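Protein Aster-A (Mus musculus, PDB 6GQF) carries cholesterol from the plasma membrane to the endoplasmic reticulum without vesicles, binding the sterol in its VASt (ASTER) domain. Local coordinates at residues S38-G50 with W187-L201. Residues are numbered along the deposited sequence; the frame is centred on the assembly and turned at random.
Sequences SGRLLINSVFHMG and WSGIEDYFHHLDREL. With HC3 (25-hydroxycholesterol), chain E.
R40 lies along W187 where the first strand of the VASt domain, a StAR-related helix-grip fold, runs almost parallel (4°) to the long C-terminal helix. Its guanidinium is stacked flat on the indole, planes 7° apart, with CZ 3.7 Å from the centroid of the five-membered ring, while CD rests over the six-membered ring as a CH-pi contact. The chain, extended from CG to NE, spans both rings. NH1 reaches on to OE2 of E191 at 2.8 Å, a salt bridge bent to 134° that meets the oxygen from above the carboxylate plane. With W187 cut back to an alanine, the guanidinium would probably lose its flat support and be freer to turn, leaving the E191 bridge less well directed. R40 and H195 lie toward solvent, whereas W187, I43, F194 and L201 are buried. L42 sets CD1 against CG2 of I190 (3.8 Å) and the CG methylene of E191, and I43 drives CD1 to 3.7 Å from CB of F194. At two classic bulges, G39-R40 facing S166 and L42-I43 facing V164, the strand stays paired with 159-170; the second turns L42 and I43 both to the helix. Beneath this layer, I190 lies between L42 and the sterol, and Y193 puts a ring face to 25-hydroxycholesterol. At the far end, F47 lays CE1 3.6 Å from CB of L201, which packs on helices 51-58 and 63-71. On the more open flank, OD1 of D198 lies near the F47 ring edge at CZ and accepts a hydrogen bond from OG of S45 (2.9 Å), syn but tilted out of the carboxylate plane.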
ATOM      1  N   SER A  38      -5.698  -9.240   9.826  1.00 79.64           N
ATOM      2  CA  SER A  38      -6.048 -10.652   9.736  1.00 73.97           C
ATOM      3  C   SER A  38      -6.083 -11.135   8.294  1.00 72.27           C
ATOM      4  O   SER A  38      -7.053 -11.760   7.866  1.00 84.76           O
ATOM      5  CB  SER A  38      -7.405 -10.898  10.396  1.00 89.22           C
ATOM      6  OG  SER A  38      -8.422 -10.143   9.754  1.00 87.03           O
ATOM      7  N   GLY A  39      -5.023 -10.836   7.548  1.00 70.00           N
ATOM      8  CA  GLY A  39      -4.911 -11.261   6.164  1.00 72.35           C
ATOM      9  C   GLY A  39      -3.587 -11.957   5.916  1.00 67.82           C
ATOM     10  O   GLY A  39      -3.526 -13.187   5.928  1.00 72.29           O
ATOM     11  N   ARG A  40      -2.534 -11.172   5.690  1.00 59.23           N
ATOM     12  CA  ARG A  40      -1.185 -11.711   5.531  1.00 62.18           C
ATOM     13  C   ARG A  40      -0.136 -10.678   5.924  1.00 62.03           C
ATOM     14  O   ARG A  40      -0.402  -9.474   5.915  1.00 55.25           O
ATOM     15  CB  ARG A  40      -0.937 -12.163   4.089  1.00 61.22           C
ATOM     16  CG  ARG A  40      -1.807 -13.317   3.633  1.00 64.44           C
ATOM     17  CD  ARG A  40      -1.445 -13.784   2.238  1.00 62.58           C
ATOM     18  NE  ARG A  40      -2.391 -14.790   1.762  1.00 70.83           N
ATOM     19  CZ  ARG A  40      -2.353 -15.348   0.555  1.00 74.05           C
ATOM     20  NH1 ARG A  40      -1.411 -15.004  -0.312  1.00 65.25           N
ATOM     21  NH2 ARG A  40      -3.261 -16.252   0.215  1.00 80.93           N
ATOM     22  N   LEU A  41       1.052 -11.167   6.270  1.00 58.99           N
ATOM     23  CA  LEU A  41       2.200 -10.314   6.561  1.00 61.91           C
ATOM     24  C   LEU A  41       3.076 -10.239   5.320  1.00 59.73           C
ATOM     25  O   LEU A  41       3.776 -11.193   4.995  1.00 65.71           O
ATOM     26  CB  LEU A  41       2.998 -10.856   7.752  1.00 71.32           C
ATOM     27  CG  LEU A  41       4.263 -10.085   8.149  1.00 70.81           C
ATOM     28  CD1 LEU A  41       3.918  -8.698   8.677  1.00 62.49           C
ATOM     29  CD2 LEU A  41       5.059 -10.868   9.178  1.00 67.41           C
ATOM     30  N   LEU A  42       3.035  -9.105   4.629  1.00 61.74           N
ATOM     31  CA  LEU A  42       3.682  -8.982   3.329  1.00 61.07           C
ATOM     32  C   LEU A  42       5.163  -8.650   3.467  1.00 59.11           C
ATOM     33  O   LEU A  42       6.006  -9.243   2.792  1.00 62.55           O
ATOM     34  CB  LEU A  42       2.981  -7.910   2.481  1.00 62.95           C
ATOM     35  CG  LEU A  42       1.584  -8.222   1.920  1.00 59.50           C
ATOM     36  CD1 LEU A  42       1.601  -9.455   1.038  1.00 63.04           C
ATOM     37  CD2 LEU A  42       0.549  -8.388   3.018  1.00 61.63           C
ATOM     38  N   ILE A  43       5.474  -7.704   4.346  1.00 57.66           N
ATOM     39  CA  ILE A  43       6.846  -7.256   4.539  1.00 61.85           C
ATOM     40  C   ILE A  43       7.210  -7.247   6.014  1.00 65.57           C
ATOM     41  O   ILE A  43       6.393  -6.904   6.865  1.00 63.61           O
ATOM     42  CB  ILE A  43       7.063  -5.847   3.958  1.00 64.06           C
ATOM     43  CG1 ILE A  43       6.821  -5.855   2.447  1.00 66.66           C
ATOM     44  CG2 ILE A  43       8.473  -5.347   4.264  1.00 67.30           C
ATOM     45  CD1 ILE A  43       6.769  -4.466   1.823  1.00 64.95           C
ATOM     46  N   ASN A  44       8.447  -7.636   6.301  1.00 76.02           N
ATOM     47  CA  ASN A  44       8.997  -7.568   7.646  1.00 70.66           C
ATOM     48  C   ASN A  44      10.518  -7.507   7.553  1.00 67.48           C
ATOM     49  O   ASN A  44      11.207  -8.494   7.796  1.00 79.17           O
ATOM     50  CB  ASN A  44       8.543  -8.766   8.482  1.00 68.83           C
ATOM     51  CG  ASN A  44       8.941  -8.646   9.939  1.00 71.77           C
ATOM     52  OD1 ASN A  44       9.163  -7.549  10.445  1.00 76.57           O
ATOM     53  ND2 ASN A  44       9.028  -9.780  10.621  1.00 74.04           N
ATOM     54  N   SER A  45      11.024  -6.338   7.176  1.00 63.16           N
ATOM     55  CA  SER A  45      12.444  -6.146   6.931  1.00 71.59           C
ATOM     56  C   SER A  45      13.046  -5.094   7.853  1.00 69.03           C
ATOM     57  O   SER A  45      12.344  -4.216   8.352  1.00 73.21           O
ATOM     58  CB  SER A  45      12.662  -5.747   5.473  1.00 78.09           C
ATOM     59  OG  SER A  45      12.078  -6.703   4.605  1.00 88.59           O
ATOM     60  N   VAL A  46      14.351  -5.193   8.076  1.00 71.32           N
ATOM     61  CA  VAL A  46      15.082  -4.172   8.812  1.00 72.71           C
ATOM     62  C   VAL A  46      16.044  -3.481   7.859  1.00 68.63           C
ATOM     63  O   VAL A  46      16.821  -4.131   7.163  1.00 70.21           O
ATOM     64  CB  VAL A  46      15.853  -4.762  10.011  1.00 75.50           C
ATOM     65  CG1 VAL A  46      16.652  -3.675  10.713  1.00 78.04           C
ATOM     66  CG2 VAL A  46      14.890  -5.421  10.996  1.00 75.72           C
ATOM     67  N   PHE A  47      15.966  -2.156   7.828  1.00 72.66           N
ATOM     68  CA  PHE A  47      16.798  -1.351   6.948  1.00 76.97           C
ATOM     69  C   PHE A  47      17.744  -0.483   7.755  1.00 80.38           C
ATOM     70  O   PHE A  47      17.426  -0.071   8.870  1.00 82.85           O
ATOM     71  CB  PHE A  47      15.929  -0.480   6.042  1.00 79.11           C
ATOM     72  CG  PHE A  47      15.087  -1.265   5.087  1.00 75.11           C
ATOM     73  CD1 PHE A  47      15.596  -1.661   3.864  1.00 68.28           C
ATOM     74  CD2 PHE A  47      13.788  -1.616   5.414  1.00 75.05           C
ATOM     75  CE1 PHE A  47      14.828  -2.388   2.985  1.00 71.79           C
ATOM     76  CE2 PHE A  47      13.015  -2.344   4.539  1.00 72.62           C
ATOM     77  CZ  PHE A  47      13.535  -2.731   3.322  1.00 75.00           C
ATOM     78  N   HIS A  48      18.908  -0.204   7.177  1.00 83.04           N
ATOM     79  CA  HIS A  48      19.883   0.680   7.800  1.00 91.16           C
ATOM     80  C   HIS A  48      19.635   2.122   7.365  1.00 93.27           C
ATOM     81  O   HIS A  48      20.568   2.874   7.081  1.00100.84           O
ATOM     82  CB  HIS A  48      21.307   0.239   7.452  1.00 90.09           C
ATOM     83  CG  HIS A  48      21.769  -0.961   8.220  1.00 92.11           C
ATOM     84  ND1 HIS A  48      22.369  -2.046   7.616  1.00 94.14           N
ATOM     85  CD2 HIS A  48      21.724  -1.244   9.543  1.00 97.76           C
ATOM     86  CE1 HIS A  48      22.671  -2.946   8.536  1.00 95.54           C
ATOM     87  NE2 HIS A  48      22.289  -2.484   9.712  1.00 98.61           N
ATOM     88  N   MET A  49      18.359   2.487   7.312  1.00 87.01           N
ATOM     89  CA  MET A  49      17.944   3.859   7.070  1.00 87.21           C
ATOM     90  C   MET A  49      17.152   4.319   8.278  1.00 85.38           C
ATOM     91  O   MET A  49      16.461   3.520   8.911  1.00 88.84           O
ATOM     92  CB  MET A  49      17.109   3.960   5.792  1.00 85.59           C
ATOM     93  CG  MET A  49      17.896   3.635   4.531  1.00 95.59           C
ATOM     94  SD  MET A  49      16.885   3.521   3.043  1.00 99.12           S
ATOM     95  CE  MET A  49      16.013   1.987   3.353  1.00 86.82           C
ATOM     96  N   GLY A  50      17.268   5.598   8.614  1.00 86.81           N
ATOM     97  CA  GLY A  50      16.518   6.146   9.726  1.00 89.28           C
ATOM     98  C   GLY A  50      15.028   5.997   9.498  1.00 85.47           C
ATOM     99  O   GLY A  50      14.570   5.941   8.355  1.00 81.08           O
ATOM    100  N   TRP A 187      -4.276 -11.323  -3.991  1.00 51.73           N
ATOM    101  CA  TRP A 187      -3.061 -11.628  -3.238  1.00 48.73           C
ATOM    102  C   TRP A 187      -1.837 -11.761  -4.139  1.00 54.60           C
ATOM    103  O   TRP A 187      -0.716 -11.510  -3.702  1.00 59.27           O
ATOM    104  CB  TRP A 187      -3.233 -12.909  -2.419  1.00 49.66           C
ATOM    105  CG  TRP A 187      -4.038 -12.718  -1.176  1.00 48.96           C
ATOM    106  CD1 TRP A 187      -5.176 -13.381  -0.827  1.00 52.69           C
ATOM    107  CD2 TRP A 187      -3.771 -11.793  -0.115  1.00 55.46           C
ATOM    108  NE1 TRP A 187      -5.634 -12.930   0.386  1.00 57.77           N
ATOM    109  CE2 TRP A 187      -4.790 -11.955   0.843  1.00 54.92           C
ATOM    110  CE3 TRP A 187      -2.768 -10.845   0.116  1.00 50.30           C
ATOM    111  CZ2 TRP A 187      -4.836 -11.206   2.015  1.00 50.56           C
ATOM    112  CZ3 TRP A 187      -2.818 -10.102   1.275  1.00 51.91           C
ATOM    113  CH2 TRP A 187      -3.844 -10.288   2.213  1.00 54.45           C
ATOM    114  N   SER A 188      -2.041 -12.158  -5.389  1.00 50.15           N
ATOM    115  CA  SER A 188      -0.928 -12.260  -6.323  1.00 54.04           C
ATOM    116  C   SER A 188      -0.421 -10.867  -6.696  1.00 59.95           C
ATOM    117  O   SER A 188       0.786 -10.636  -6.780  1.00 59.88           O
ATOM    118  CB  SER A 188      -1.344 -13.028  -7.572  1.00 53.73           C
ATOM    119  OG  SER A 188      -2.406 -12.367  -8.226  1.00 69.32           O
ATOM    120  N   GLY A 189      -1.351  -9.940  -6.915  1.00 55.57           N
ATOM    121  CA  GLY A 189      -1.007  -8.562  -7.225  1.00 49.62           C
ATOM    122  C   GLY A 189      -0.524  -7.773  -6.018  1.00 57.70           C
ATOM    123  O   GLY A 189       0.225  -6.803  -6.162  1.00 54.92           O
ATOM    124  N   ILE A 190      -0.957  -8.182  -4.826  1.00 53.77           N
ATOM    125  CA  ILE A 190      -0.543  -7.526  -3.590  1.00 57.02           C
ATOM    126  C   ILE A 190       0.874  -7.945  -3.210  1.00 59.41           C
ATOM    127  O   ILE A 190       1.700  -7.110  -2.838  1.00 58.91           O
ATOM    128  CB  ILE A 190      -1.520  -7.842  -2.424  1.00 56.63           C
ATOM    129  CG1 ILE A 190      -2.821  -7.056  -2.600  1.00 47.08           C
ATOM    130  CG2 ILE A 190      -0.903  -7.482  -1.058  1.00 55.07           C
ATOM    131  CD1 ILE A 190      -3.954  -7.507  -1.696  1.00 40.60           C
ATOM    132  N   GLU A 191       1.155  -9.240  -3.304  1.00 60.92           N
ATOM    133  CA  GLU A 191       2.475  -9.753  -2.963  1.00 62.80           C
ATOM    134  C   GLU A 191       3.506  -9.293  -3.974  1.00 64.57           C
ATOM    135  O   GLU A 191       4.626  -8.937  -3.613  1.00 65.65           O
ATOM    136  CB  GLU A 191       2.459 -11.276  -2.890  1.00 62.04           C
ATOM    137  CG  GLU A 191       1.721 -11.806  -1.684  1.00 67.89           C
ATOM    138  CD  GLU A 191       1.503 -13.297  -1.747  1.00 79.49           C
ATOM    139  OE1 GLU A 191       1.771 -13.896  -2.813  1.00 79.23           O
ATOM    140  OE2 GLU A 191       1.065 -13.871  -0.727  1.00 85.42           O
ATOM    141  N   ASP A 192       3.121  -9.299  -5.245  1.00 63.62           N
ATOM    142  CA  ASP A 192       4.030  -8.905  -6.308  1.00 63.45           C
ATOM    143  C   ASP A 192       4.419  -7.444  -6.145  1.00 67.35           C
ATOM    144  O   ASP A 192       5.550  -7.055  -6.441  1.00 75.76           O
ATOM    145  CB  ASP A 192       3.394  -9.133  -7.676  1.00 63.10           C
ATOM    146  CG  ASP A 192       4.345  -8.825  -8.817  1.00 72.52           C
ATOM    147  OD1 ASP A 192       5.539  -9.177  -8.715  1.00 81.50           O
ATOM    148  OD2 ASP A 192       3.899  -8.226  -9.816  1.00 80.03           O
ATOM    149  N   TYR A 193       3.477  -6.640  -5.661  1.00 63.23           N
ATOM    150  CA  TYR A 193       3.717  -5.214  -5.473  1.00 61.21           C
ATOM    151  C   TYR A 193       4.672  -4.960  -4.311  1.00 60.92           C
ATOM    152  O   TYR A 193       5.692  -4.289  -4.472  1.00 59.61           O
ATOM    153  CB  TYR A 193       2.398  -4.465  -5.235  1.00 56.52           C
ATOM    154  CG  TYR A 193       2.611  -3.007  -4.880  1.00 57.76           C
ATOM    155  CD1 TYR A 193       2.729  -2.039  -5.873  1.00 59.40           C
ATOM    156  CD2 TYR A 193       2.718  -2.600  -3.557  1.00 50.51           C
ATOM    157  CE1 TYR A 193       2.939  -0.711  -5.555  1.00 49.30           C
ATOM    158  CE2 TYR A 193       2.928  -1.276  -3.234  1.00 58.33           C
ATOM    159  CZ  TYR A 193       3.038  -0.335  -4.237  1.00 55.35           C
ATOM    160  OH  TYR A 193       3.245   0.987  -3.916  1.00 60.88           O
ATOM    161  N   PHE A 194       4.337  -5.500  -3.143  1.00 60.13           N
ATOM    162  CA  PHE A 194       5.090  -5.213  -1.927  1.00 63.18           C
ATOM    163  C   PHE A 194       6.447  -5.912  -1.896  1.00 64.25           C
ATOM    164  O   PHE A 194       7.395  -5.404  -1.299  1.00 68.29           O
ATOM    165  CB  PHE A 194       4.265  -5.596  -0.694  1.00 62.39           C
ATOM    166  CG  PHE A 194       3.189  -4.602  -0.358  1.00 59.90           C
ATOM    167  CD1 PHE A 194       3.508  -3.386   0.228  1.00 56.71           C
ATOM    168  CD2 PHE A 194       1.863  -4.875  -0.642  1.00 60.67           C
ATOM    169  CE1 PHE A 194       2.520  -2.465   0.527  1.00 51.52           C
ATOM    170  CE2 PHE A 194       0.872  -3.958  -0.340  1.00 59.01           C
ATOM    171  CZ  PHE A 194       1.203  -2.754   0.246  1.00 52.12           C
ATOM    172  N   HIS A 195       6.557  -7.066  -2.541  1.00 65.78           N
ATOM    173  CA  HIS A 195       7.840  -7.753  -2.595  1.00 67.44           C
ATOM    174  C   HIS A 195       8.824  -6.944  -3.441  1.00 67.00           C
ATOM    175  O   HIS A 195      10.005  -6.858  -3.111  1.00 69.15           O
ATOM    176  CB  HIS A 195       7.669  -9.176  -3.133  1.00 69.20           C
ATOM    177  CG  HIS A 195       7.031 -10.113  -2.153  1.00 71.45           C
ATOM    178  ND1 HIS A 195       6.411 -11.284  -2.532  1.00 77.32           N
ATOM    179  CD2 HIS A 195       6.915 -10.047  -0.805  1.00 69.83           C
ATOM    180  CE1 HIS A 195       5.940 -11.898  -1.461  1.00 73.89           C
ATOM    181  NE2 HIS A 195       6.232 -11.169  -0.401  1.00 67.91           N
ATOM    182  N   HIS A 196       8.327  -6.330  -4.512  1.00 68.46           N
ATOM    183  CA  HIS A 196       9.142  -5.426  -5.321  1.00 66.15           C
ATOM    184  C   HIS A 196       9.440  -4.135  -4.566  1.00 69.32           C
ATOM    185  O   HIS A 196      10.491  -3.522  -4.757  1.00 73.10           O
ATOM    186  CB  HIS A 196       8.443  -5.104  -6.642  1.00 66.41           C
ATOM    187  CG  HIS A 196       8.562  -6.188  -7.668  1.00 79.10           C
ATOM    188  ND1 HIS A 196       7.959  -6.111  -8.905  1.00 87.35           N
ATOM    189  CD2 HIS A 196       9.218  -7.373  -7.643  1.00 78.00           C
ATOM    190  CE1 HIS A 196       8.236  -7.202  -9.597  1.00 81.55           C
ATOM    191  NE2 HIS A 196       8.998  -7.983  -8.854  1.00 80.53           N
ATOM    192  N   LEU A 197       8.511  -3.718  -3.714  1.00 65.26           N
ATOM    193  CA  LEU A 197       8.709  -2.527  -2.899  1.00 64.97           C
ATOM    194  C   LEU A 197       9.811  -2.764  -1.874  1.00 66.84           C
ATOM    195  O   LEU A 197      10.574  -1.855  -1.549  1.00 70.11           O
ATOM    196  CB  LEU A 197       7.407  -2.128  -2.196  1.00 67.69           C
ATOM    197  CG  LEU A 197       7.499  -1.033  -1.121  1.00 66.28           C
ATOM    198  CD1 LEU A 197       7.936   0.314  -1.702  1.00 61.11           C
ATOM    199  CD2 LEU A 197       6.172  -0.899  -0.392  1.00 63.86           C
ATOM    200  N   ASP A 198       9.883  -3.991  -1.366  1.00 73.03           N
ATOM    201  CA  ASP A 198      10.890  -4.365  -0.378  1.00 70.74           C
ATOM    202  C   ASP A 198      12.276  -4.409  -1.016  1.00 70.92           C
ATOM    203  O   ASP A 198      13.266  -4.010  -0.402  1.00 66.95           O
ATOM    204  CB  ASP A 198      10.545  -5.722   0.244  1.00 72.40           C
ATOM    205  CG  ASP A 198      11.473  -6.102   1.381  1.00 79.12           C
ATOM    206  OD1 ASP A 198      11.850  -5.210   2.171  1.00 80.89           O
ATOM    207  OD2 ASP A 198      11.821  -7.297   1.487  1.00 83.30           O
ATOM    208  N   ARG A 199      12.332  -4.884  -2.258  1.00 67.22           N
ATOM    209  CA  ARG A 199      13.590  -4.997  -2.986  1.00 67.82           C
ATOM    210  C   ARG A 199      14.163  -3.626  -3.359  1.00 73.98           C
ATOM    211  O   ARG A 199      15.378  -3.437  -3.358  1.00 75.57           O
ATOM    212  CB  ARG A 199      13.392  -5.848  -4.242  1.00 68.70           C
ATOM    213  CG  ARG A 199      14.559  -5.795  -5.217  1.00 83.42           C
ATOM    214  CD  ARG A 199      14.420  -6.823  -6.328  1.00 94.55           C
ATOM    215  NE  ARG A 199      14.839  -8.159  -5.908  1.00 90.52           N
ATOM    216  CZ  ARG A 199      14.916  -9.207  -6.722  1.00 97.12           C
ATOM    217  NH1 ARG A 199      14.601  -9.082  -8.005  1.00101.75           N
ATOM    218  NH2 ARG A 199      15.309 -10.382  -6.251  1.00 91.33           N
ATOM    219  N   GLU A 200      13.292  -2.673  -3.675  1.00 73.55           N
ATOM    220  CA  GLU A 200      13.738  -1.350  -4.105  1.00 74.09           C
ATOM    221  C   GLU A 200      14.249  -0.515  -2.937  1.00 76.74           C
ATOM    222  O   GLU A 200      15.118   0.343  -3.110  1.00 78.19           O
ATOM    223  CB  GLU A 200      12.604  -0.613  -4.820  1.00 80.92           C
ATOM    224  CG  GLU A 200      12.332  -1.128  -6.228  1.00 84.69           C
ATOM    225  CD  GLU A 200      13.530  -0.973  -7.149  1.00 82.96           C
ATOM    226  OE1 GLU A 200      14.180   0.094  -7.101  1.00 83.67           O
ATOM    227  OE2 GLU A 200      13.826  -1.920  -7.910  1.00 77.38           O
ATOM    228  N   LEU A 201      13.699  -0.757  -1.752  1.00 74.58           N
ATOM    229  CA  LEU A 201      14.184  -0.109  -0.541  1.00 75.26           C
ATOM    230  C   LEU A 201      15.523  -0.709  -0.140  1.00 76.79           C
ATOM    231  O   LEU A 201      16.391  -0.022   0.403  1.00 80.69           O
ATOM    232  CB  LEU A 201      13.172  -0.257   0.599  1.00 76.23           C
ATOM    233  CG  LEU A 201      11.953   0.666   0.588  1.00 71.79           C
ATOM    234  CD1 LEU A 201      11.030   0.300   1.730  1.00 72.10           C
ATOM    235  CD2 LEU A 201      12.366   2.122   0.704  1.00 74.49           C
TER
HETATM  236  C18 HC3 E 601      -4.192  -6.190  -7.110  1.00 49.78           C
HETATM  237  C13 HC3 E 601      -5.225  -5.060  -7.187  1.00 52.00           C
HETATM  238  C12 HC3 E 601      -4.607  -4.063  -8.000  1.00 49.92           C
HETATM  239  C11 HC3 E 601      -3.312  -3.356  -7.293  1.00 53.20           C
HETATM  240  C9  HC3 E 601      -3.616  -2.822  -5.897  1.00 50.72           C
HETATM  241  C10 HC3 E 601      -2.331  -2.116  -5.195  1.00 50.72           C
HETATM  242  C19 HC3 E 601      -1.122  -2.987  -5.449  1.00 52.35           C
HETATM  243  C1  HC3 E 601      -2.064  -0.768  -5.863  1.00 56.77           C
HETATM  244  C2  HC3 E 601      -0.923  -0.022  -5.211  1.00 60.81           C
HETATM  245  C3  HC3 E 601      -1.120   0.168  -3.742  1.00 62.50           C
HETATM  246  O1  HC3 E 601       0.043   0.767  -3.168  1.00 67.87           O
HETATM  247  C4  HC3 E 601      -1.388  -1.154  -3.029  1.00 51.81           C
HETATM  248  C5  HC3 E 601      -2.491  -1.936  -3.736  1.00 47.09           C
HETATM  249  C6  HC3 E 601      -3.399  -3.023  -2.888  1.00 50.48           C
HETATM  250  C7  HC3 E 601      -4.626  -3.517  -3.554  1.00 48.67           C
HETATM  251  C8  HC3 E 601      -4.221  -3.946  -5.062  1.00 43.38           C
HETATM  252  C14 HC3 E 601      -5.434  -4.519  -5.750  1.00 43.55           C
HETATM  253  C15 HC3 E 601      -6.314  -5.639  -4.993  1.00 44.36           C
HETATM  254  C16 HC3 E 601      -7.181  -6.381  -6.279  1.00 46.18           C
HETATM  255  C17 HC3 E 601      -6.683  -5.737  -7.588  1.00 44.14           C
HETATM  256  C20 HC3 E 601      -6.591  -6.615  -8.743  1.00 43.32           C
HETATM  257  C21 HC3 E 601      -6.892  -5.754 -10.005  1.00 55.56           C
HETATM  258  C22 HC3 E 601      -7.484  -7.905  -8.743  1.00 54.73           C
HETATM  259  C23 HC3 E 601      -8.607  -7.938  -9.749  1.00 58.21           C
HETATM  260  C24 HC3 E 601      -9.462  -9.117  -9.349  1.00 56.13           C
HETATM  261  C25 HC3 E 601     -10.335  -9.547 -10.502  1.00 69.63           C
HETATM  262  C26 HC3 E 601     -11.256 -10.628  -9.992  1.00 59.46           C
HETATM  263  C27 HC3 E 601     -11.151  -8.365 -10.989  1.00 61.87           C
HETATM  264  O2  HC3 E 601      -9.526 -10.056 -11.536  1.00 76.21           O